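Local coordinates for protein profilin (Schizosaccharomyces pombe, PDB 3D9Y) that binds monomeric actin and controls its polymerisation, thereby shaping the cytoskeleton, and is essential for cytokinesis in fission yeast, at residues S2-S10 with I22-A33; Q45-D53 with C90-V99. One frame throughout, in Å; residues are numbered along the deposited sequence.

Contact 1: residues S2-S10 with I22-A33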
# COMPACT_ATOMS: atom_id res chain seq x y z
N SER A 2 -16.39 -7.28 -4.60
CA SER A 2 -15.51 -7.96 -3.60
C SER A 2 -14.18 -7.23 -3.48
O SER A 2 -13.76 -6.55 -4.41
CB SER A 2 -15.26 -9.41 -4.03
OG SER A 2 -14.40 -9.45 -5.15
N TRP A 3 -13.52 -7.38 -2.34
CA TRP A 3 -12.23 -6.72 -2.14
C TRP A 3 -11.16 -7.26 -3.10
O TRP A 3 -10.32 -6.50 -3.55
CB TRP A 3 -11.77 -6.82 -0.69
CG TRP A 3 -12.63 -6.00 0.21
CD1 TRP A 3 -13.58 -6.46 1.07
CD2 TRP A 3 -12.66 -4.57 0.30
NE1 TRP A 3 -14.19 -5.41 1.71
CE2 TRP A 3 -13.63 -4.24 1.26
CE3 TRP A 3 -11.94 -3.55 -0.32
CZ2 TRP A 3 -13.92 -2.92 1.61
CZ3 TRP A 3 -12.22 -2.23 0.03
CH2 TRP A 3 -13.20 -1.93 0.98
N GLN A 4 -11.21 -8.56 -3.40
CA GLN A 4 -10.25 -9.15 -4.35
C GLN A 4 -10.34 -8.48 -5.72
O GLN A 4 -9.34 -8.34 -6.41
CB GLN A 4 -10.42 -10.67 -4.47
CG GLN A 4 -9.30 -11.36 -5.26
CD GLN A 4 -7.93 -11.16 -4.63
OE1 GLN A 4 -7.78 -11.18 -3.42
NE2 GLN A 4 -6.91 -10.96 -5.46
N ALA A 5 -11.55 -8.09 -6.12
CA ALA A 5 -11.76 -7.43 -7.41
C ALA A 5 -11.07 -6.07 -7.46
O ALA A 5 -10.64 -5.62 -8.51
CB ALA A 5 -13.22 -7.27 -7.68
N TYR A 6 -11.02 -5.39 -6.32
CA TYR A 6 -10.27 -4.14 -6.23
C TYR A 6 -8.78 -4.39 -6.51
O TYR A 6 -8.13 -3.61 -7.20
CB TYR A 6 -10.49 -3.47 -4.86
CG TYR A 6 -11.76 -2.65 -4.80
CD1 TYR A 6 -11.75 -1.31 -5.16
CD2 TYR A 6 -12.96 -3.20 -4.37
CE1 TYR A 6 -12.91 -0.54 -5.10
CE2 TYR A 6 -14.12 -2.44 -4.31
CZ TYR A 6 -14.09 -1.11 -4.68
OH TYR A 6 -15.23 -0.35 -4.62
N VAL A 7 -8.24 -5.48 -5.98
CA VAL A 7 -6.84 -5.81 -6.22
C VAL A 7 -6.60 -6.19 -7.69
O VAL A 7 -5.74 -5.61 -8.36
CB VAL A 7 -6.37 -6.95 -5.27
CG1 VAL A 7 -5.05 -7.54 -5.74
CG2 VAL A 7 -6.24 -6.42 -3.86
N ASP A 8 -7.39 -7.15 -8.17
CA ASP A 8 -7.16 -7.75 -9.48
C ASP A 8 -7.54 -6.81 -10.63
O ASP A 8 -6.74 -6.59 -11.55
CB ASP A 8 -7.92 -9.07 -9.60
CG ASP A 8 -7.35 -10.17 -8.71
OD1 ASP A 8 -6.18 -10.09 -8.25
OD2 ASP A 8 -8.09 -11.16 -8.47
N THR A 9 -8.74 -6.27 -10.57
CA THR A 9 -9.27 -5.46 -11.66
C THR A 9 -8.78 -4.02 -11.56
O THR A 9 -8.24 -3.47 -12.52
CB THR A 9 -10.82 -5.50 -11.68
OG1 THR A 9 -11.26 -6.84 -11.93
CG2 THR A 9 -11.39 -4.58 -12.76
N SER A 10 -8.95 -3.41 -10.40
CA SER A 10 -8.66 -1.99 -10.25
C SER A 10 -7.17 -1.64 -10.14
O SER A 10 -6.76 -0.59 -10.60
CB SER A 10 -9.43 -1.42 -9.07
OG SER A 10 -10.83 -1.59 -9.27
N ILE A 22 -5.04 -5.21 0.18
CA ILE A 22 -5.92 -4.29 0.90
C ILE A 22 -6.05 -4.83 2.32
O ILE A 22 -6.37 -5.99 2.51
CB ILE A 22 -7.30 -4.16 0.24
CG1 ILE A 22 -7.13 -3.65 -1.20
CG2 ILE A 22 -8.20 -3.24 1.08
CD1 ILE A 22 -8.39 -3.65 -2.03
N VAL A 23 -5.78 -3.97 3.30
CA VAL A 23 -5.71 -4.38 4.70
C VAL A 23 -6.50 -3.42 5.59
O VAL A 23 -6.77 -2.29 5.21
CB VAL A 23 -4.23 -4.49 5.18
CG1 VAL A 23 -3.43 -5.42 4.28
CG2 VAL A 23 -3.57 -3.14 5.21
N SER A 24 -6.88 -3.88 6.79
CA SER A 24 -7.63 -3.03 7.71
C SER A 24 -6.79 -1.86 8.24
O SER A 24 -5.63 -2.05 8.59
CB SER A 24 -8.14 -3.87 8.89
OG SER A 24 -8.75 -3.04 9.87
N ARG A 25 -7.39 -0.66 8.32
CA ARG A 25 -6.72 0.51 8.91
C ARG A 25 -6.26 0.25 10.35
O ARG A 25 -5.26 0.81 10.81
CB ARG A 25 -7.63 1.75 8.92
CG ARG A 25 -7.04 3.02 8.33
CD ARG A 25 -6.09 3.74 9.25
NE ARG A 25 -5.80 5.10 8.80
CZ ARG A 25 -5.05 5.99 9.46
NH1 ARG A 25 -4.52 5.68 10.64
NH2 ARG A 25 -4.85 7.20 8.95
N ALA A 26 -7.01 -0.59 11.07
CA ALA A 26 -6.67 -0.95 12.46
C ALA A 26 -5.52 -1.97 12.56
O ALA A 26 -5.01 -2.21 13.65
CB ALA A 26 -7.90 -1.49 13.19
N GLY A 27 -5.14 -2.58 11.43
CA GLY A 27 -4.01 -3.51 11.39
C GLY A 27 -4.33 -4.89 11.92
O GLY A 27 -3.44 -5.63 12.31
N ASP A 28 -5.62 -5.25 11.89
CA ASP A 28 -6.12 -6.50 12.47
C ASP A 28 -6.31 -7.62 11.44
O ASP A 28 -6.36 -8.79 11.82
CB ASP A 28 -7.47 -6.25 13.14
CG ASP A 28 -8.51 -5.68 12.18
OD1 ASP A 28 -8.40 -4.48 11.86
OD2 ASP A 28 -9.39 -6.43 11.72
N SER A 29 -6.46 -7.27 10.17
CA SER A 29 -6.68 -8.27 9.12
C SER A 29 -6.37 -7.78 7.71
O SER A 29 -6.29 -6.57 7.45
CB SER A 29 -8.13 -8.77 9.17
OG SER A 29 -9.03 -7.73 8.86
N VAL A 30 -6.20 -8.75 6.82
CA VAL A 30 -6.00 -8.50 5.40
C VAL A 30 -7.29 -8.85 4.67
O VAL A 30 -7.79 -9.97 4.79
CB VAL A 30 -4.85 -9.35 4.87
N TRP A 31 -7.83 -7.89 3.93
CA TRP A 31 -9.12 -8.08 3.26
C TRP A 31 -8.99 -8.68 1.86
O TRP A 31 -9.91 -9.36 1.40
CB TRP A 31 -9.88 -6.75 3.20
CG TRP A 31 -10.25 -6.17 4.54
CD1 TRP A 31 -10.14 -6.76 5.77
CD2 TRP A 31 -10.84 -4.89 4.77
NE1 TRP A 31 -10.61 -5.91 6.75
CE2 TRP A 31 -11.05 -4.76 6.15
CE3 TRP A 31 -11.21 -3.83 3.92
CZ2 TRP A 31 -11.61 -3.61 6.72
CZ3 TRP A 31 -11.77 -2.70 4.49
CH2 TRP A 31 -11.95 -2.59 5.86
N ALA A 32 -7.88 -8.42 1.18
CA ALA A 32 -7.61 -8.96 -0.16
C ALA A 32 -6.13 -8.85 -0.50
O ALA A 32 -5.44 -7.98 -0.01
CB ALA A 32 -8.41 -8.21 -1.19
N ALA A 33 -5.64 -9.72 -1.38
CA ALA A 33 -4.23 -9.71 -1.76
C ALA A 33 -4.02 -10.48 -3.05
O ALA A 33 -4.76 -11.41 -3.34
CB ALA A 33 -3.38 -10.31 -0.65

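Contact 2: residues Q45-D53 with C90-V99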
# COMPACT_ATOMS: atom_id res chain seq x y z
N GLN A 45 0.25 -4.74 11.29
CA GLN A 45 0.25 -4.02 12.57
C GLN A 45 1.30 -2.91 12.54
O GLN A 45 1.04 -1.78 12.96
CB GLN A 45 0.48 -4.98 13.75
CG GLN A 45 -0.76 -5.83 14.07
CD GLN A 45 -0.46 -7.07 14.90
OE1 GLN A 45 0.52 -7.13 15.64
NE2 GLN A 45 -1.33 -8.09 14.78
N GLY A 46 2.48 -3.23 12.01
CA GLY A 46 3.55 -2.25 11.86
C GLY A 46 3.18 -1.09 10.94
O GLY A 46 3.43 0.07 11.26
N LEU A 47 2.60 -1.42 9.79
CA LEU A 47 2.23 -0.41 8.81
C LEU A 47 1.11 0.47 9.36
O LEU A 47 1.15 1.70 9.22
CB LEU A 47 1.81 -1.07 7.49
CG LEU A 47 1.44 -0.17 6.32
CD1 LEU A 47 2.63 0.66 5.86
CD2 LEU A 47 0.88 -0.98 5.16
N ALA A 48 0.13 -0.15 10.01
CA ALA A 48 -0.98 0.59 10.62
C ALA A 48 -0.47 1.57 11.68
O ALA A 48 -0.90 2.72 11.71
CB ALA A 48 -2.00 -0.38 11.21
N ALA A 49 0.44 1.11 12.53
CA ALA A 49 1.07 1.98 13.53
C ALA A 49 1.85 3.13 12.88
O ALA A 49 1.88 4.24 13.41
CB ALA A 49 1.98 1.17 14.44
N GLY A 50 2.47 2.86 11.73
CA GLY A 50 3.18 3.89 10.97
C GLY A 50 2.34 5.11 10.61
O GLY A 50 2.81 6.24 10.68
N PHE A 51 1.09 4.89 10.21
CA PHE A 51 0.23 6.02 9.85
C PHE A 51 -0.08 6.91 11.05
O PHE A 51 -0.36 8.10 10.90
CB PHE A 51 -1.06 5.53 9.19
CG PHE A 51 -0.86 5.02 7.80
CD1 PHE A 51 -0.65 5.90 6.75
CD2 PHE A 51 -0.85 3.66 7.53
CE1 PHE A 51 -0.45 5.43 5.45
CE2 PHE A 51 -0.65 3.19 6.22
CZ PHE A 51 -0.45 4.08 5.20
N GLN A 52 0.01 6.33 12.25
CA GLN A 52 -0.22 7.06 13.50
C GLN A 52 1.00 7.89 13.93
O GLN A 52 0.88 8.78 14.77
CB GLN A 52 -0.59 6.09 14.63
CG GLN A 52 -1.73 5.12 14.32
CD GLN A 52 -1.88 4.00 15.36
OE1 GLN A 52 -2.91 3.32 15.40
NE2 GLN A 52 -0.86 3.81 16.20
N ASP A 53 2.18 7.57 13.38
CA ASP A 53 3.43 8.33 13.66
C ASP A 53 4.33 8.30 12.42
O ASP A 53 5.36 7.61 12.38
CB ASP A 53 4.14 7.78 14.89
CG ASP A 53 5.40 8.57 15.26
OD1 ASP A 53 5.62 9.68 14.71
OD2 ASP A 53 6.16 8.09 16.12
N CYS A 90 1.57 2.99 -0.23
CA CYS A 90 0.59 2.64 0.79
C CYS A 90 -0.28 3.86 1.09
O CYS A 90 0.23 4.92 1.42
CB CYS A 90 1.28 2.19 2.06
SG CYS A 90 2.43 0.83 1.84
N VAL A 91 -1.60 3.69 1.01
CA VAL A 91 -2.52 4.81 1.17
C VAL A 91 -3.68 4.40 2.06
O VAL A 91 -4.36 3.40 1.80
CB VAL A 91 -3.03 5.32 -0.18
CG1 VAL A 91 -3.86 6.58 0.01
CG2 VAL A 91 -1.86 5.61 -1.12
N ALA A 92 -3.89 5.17 3.12
CA ALA A 92 -4.95 4.87 4.09
C ALA A 92 -6.28 5.53 3.73
O ALA A 92 -6.32 6.70 3.32
CB ALA A 92 -4.50 5.30 5.49
N THR A 93 -7.36 4.77 3.87
CA THR A 93 -8.72 5.30 3.74
C THR A 93 -9.32 5.39 5.15
O THR A 93 -8.58 5.34 6.13
CB THR A 93 -9.60 4.41 2.81
OG1 THR A 93 -9.84 3.13 3.41
CG2 THR A 93 -8.93 4.22 1.47
N LYS A 94 -10.64 5.53 5.26
CA LYS A 94 -11.26 5.59 6.58
C LYS A 94 -11.09 4.27 7.32
O LYS A 94 -10.74 4.26 8.50
CB LYS A 94 -12.75 5.94 6.46
CG LYS A 94 -13.40 6.30 7.78
CD LYS A 94 -14.87 6.67 7.62
CE LYS A 94 -15.76 5.44 7.49
NZ LYS A 94 -17.21 5.79 7.40
N LEU A 95 -11.31 3.17 6.61
CA LEU A 95 -11.32 1.84 7.20
C LEU A 95 -10.20 0.90 6.72
O LEU A 95 -10.02 -0.17 7.30
CB LEU A 95 -12.68 1.18 6.93
CG LEU A 95 -13.91 1.94 7.41
CD1 LEU A 95 -15.17 1.16 7.09
CD2 LEU A 95 -13.84 2.25 8.91
N CYS A 96 -9.47 1.29 5.67
CA CYS A 96 -8.44 0.41 5.09
C CYS A 96 -7.14 1.10 4.68
O CYS A 96 -7.01 2.34 4.74
CB CYS A 96 -9.00 -0.38 3.90
SG CYS A 96 -10.69 0.07 3.39
N ILE A 97 -6.16 0.27 4.32
CA ILE A 97 -4.92 0.71 3.69
C ILE A 97 -4.74 -0.06 2.38
O ILE A 97 -4.74 -1.28 2.37
CB ILE A 97 -3.69 0.44 4.57
CG1 ILE A 97 -3.84 1.11 5.94
CG2 ILE A 97 -2.42 0.90 3.87
CD1 ILE A 97 -2.98 0.46 7.02
N LEU A 98 -4.57 0.67 1.28
CA LEU A 98 -4.24 0.08 -0.01
C LEU A 98 -2.71 -0.03 -0.10
O LEU A 98 -2.01 0.92 0.25
CB LEU A 98 -4.75 0.96 -1.14
CG LEU A 98 -6.23 1.32 -1.13
CD1 LEU A 98 -6.58 2.11 -2.37
CD2 LEU A 98 -7.10 0.10 -1.03
N VAL A 99 -2.22 -1.18 -0.52
CA VAL A 99 -0.80 -1.43 -0.71
C VAL A 99 -0.54 -1.83 -2.17
O VAL A 99 -1.01 -2.88 -2.61
CB VAL A 99 -0.33 -2.55 0.22
CG1 VAL A 99 1.14 -2.82 0.07
CG2 VAL A 99 -0.66 -2.22 1.68

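Contact 1: residues S2-S10 with I22-A33
The amide of Gln4 clips onto the backbone of Ala33 with both of its ends. OE1 accepts from Ala33 N at 3.3 Å, while NE2 gives a hydrogen to Ala33 O at 3.1 Å, arriving well above the plane of that carbonyl. The chain bends at chi2 (60°), which brings the amide up to the strand. A second NE2 bond, 3.0 Å to Asp8 OD1 one helical turn on, steadies the group and keeps its nitrogen on the carbonyl side. With a leucine here, Ala33 N and O would probably both lose their partner on the helix, and Asp8 its link to the amide. Deeper in, Ala32 CB presses on the helix backbone, 3.5 Å from Trp3 C. Ile22 pushes CD1 against Tyr6 CB at 3.5 Å, and its CG1 slides past Val7 CG2. Trp31 lies alongside Trp3, CE3 over one face of the Trp3 indole, with the six-membered rings inclined at 47°. Opposite Ile22, whose O accepts from both Trp31 N and Ala32 N, the strand makes a classic beta bulge. Tyr6 also packs on helix 108-125; Trp3, Tyr6 and Trp31 probably line the poly-L-proline site, as in other profilins.

Contact 2: residues Q45-D53 with C90-V99
Phe51 meets Ala92 through a CH-pi contact: the methyl CB sits over the middle of the ring, 4.0 Å from its centroid and only 10° off the normal. At the rim lies Cys90 O, close to the ring plane and 3.9 Å from Phe51 CZ, where a ring hydrogen rather than the pi cloud confronts the carbonyl. The remaining contacts are apolar. Ile97 and Phe51 run antiparallel to one another as side chains, bringing Ile97 CD1 and CG2 each to 3.7 Å from Phe51 CE2, and Ile97 CD1 also reaches Ala48 CA at 4.1 Å. Leu47, its CG anti to the backbone N (chi1 -178°), extends toward the sheet and forks there: CD1 touches Cys90 SG at 4.0 Å, while CD2 meets Val99 CG2 tip to tip and brushes Ile97 CG2. Leu64 of strand 62-64 joins this group beside Leu47, Cys90 and Val99. Cohesion between helix and strands thus comes from dispersion and shape, in a buried core. Val91 points the other way, onto Thr115, Glu116 and Ala119 of helix 108-125. The hairpin of strands 86-92 and 96-102 is therefore sandwiched between helices, the layered alpha-beta arrangement of the profilin fold.

Both segments of contact 1 precede those of contact 2 in the sequence, and the centres of the two contacts lie about 12 Å apart. Both rest on one antiparallel sheet, where strands 19-24 and 96-102 are neighbours; Val23 O and Ile97 N, 2.8 Å apart, form a probable hydrogen bond between them. Helix 3-12 sits by the outer strand 30-33 near helix 108-125, whereas helix 41-52, which follows that strand in sequence, covers the other face of the sheet. Trp31 also packs on Cys96, tying the aromatic cluster of contact 1 to the hairpin of contact 2. One compact domain thus combines a probable proline-binding surface at contact 1 with a hydrophobic core at contact 2.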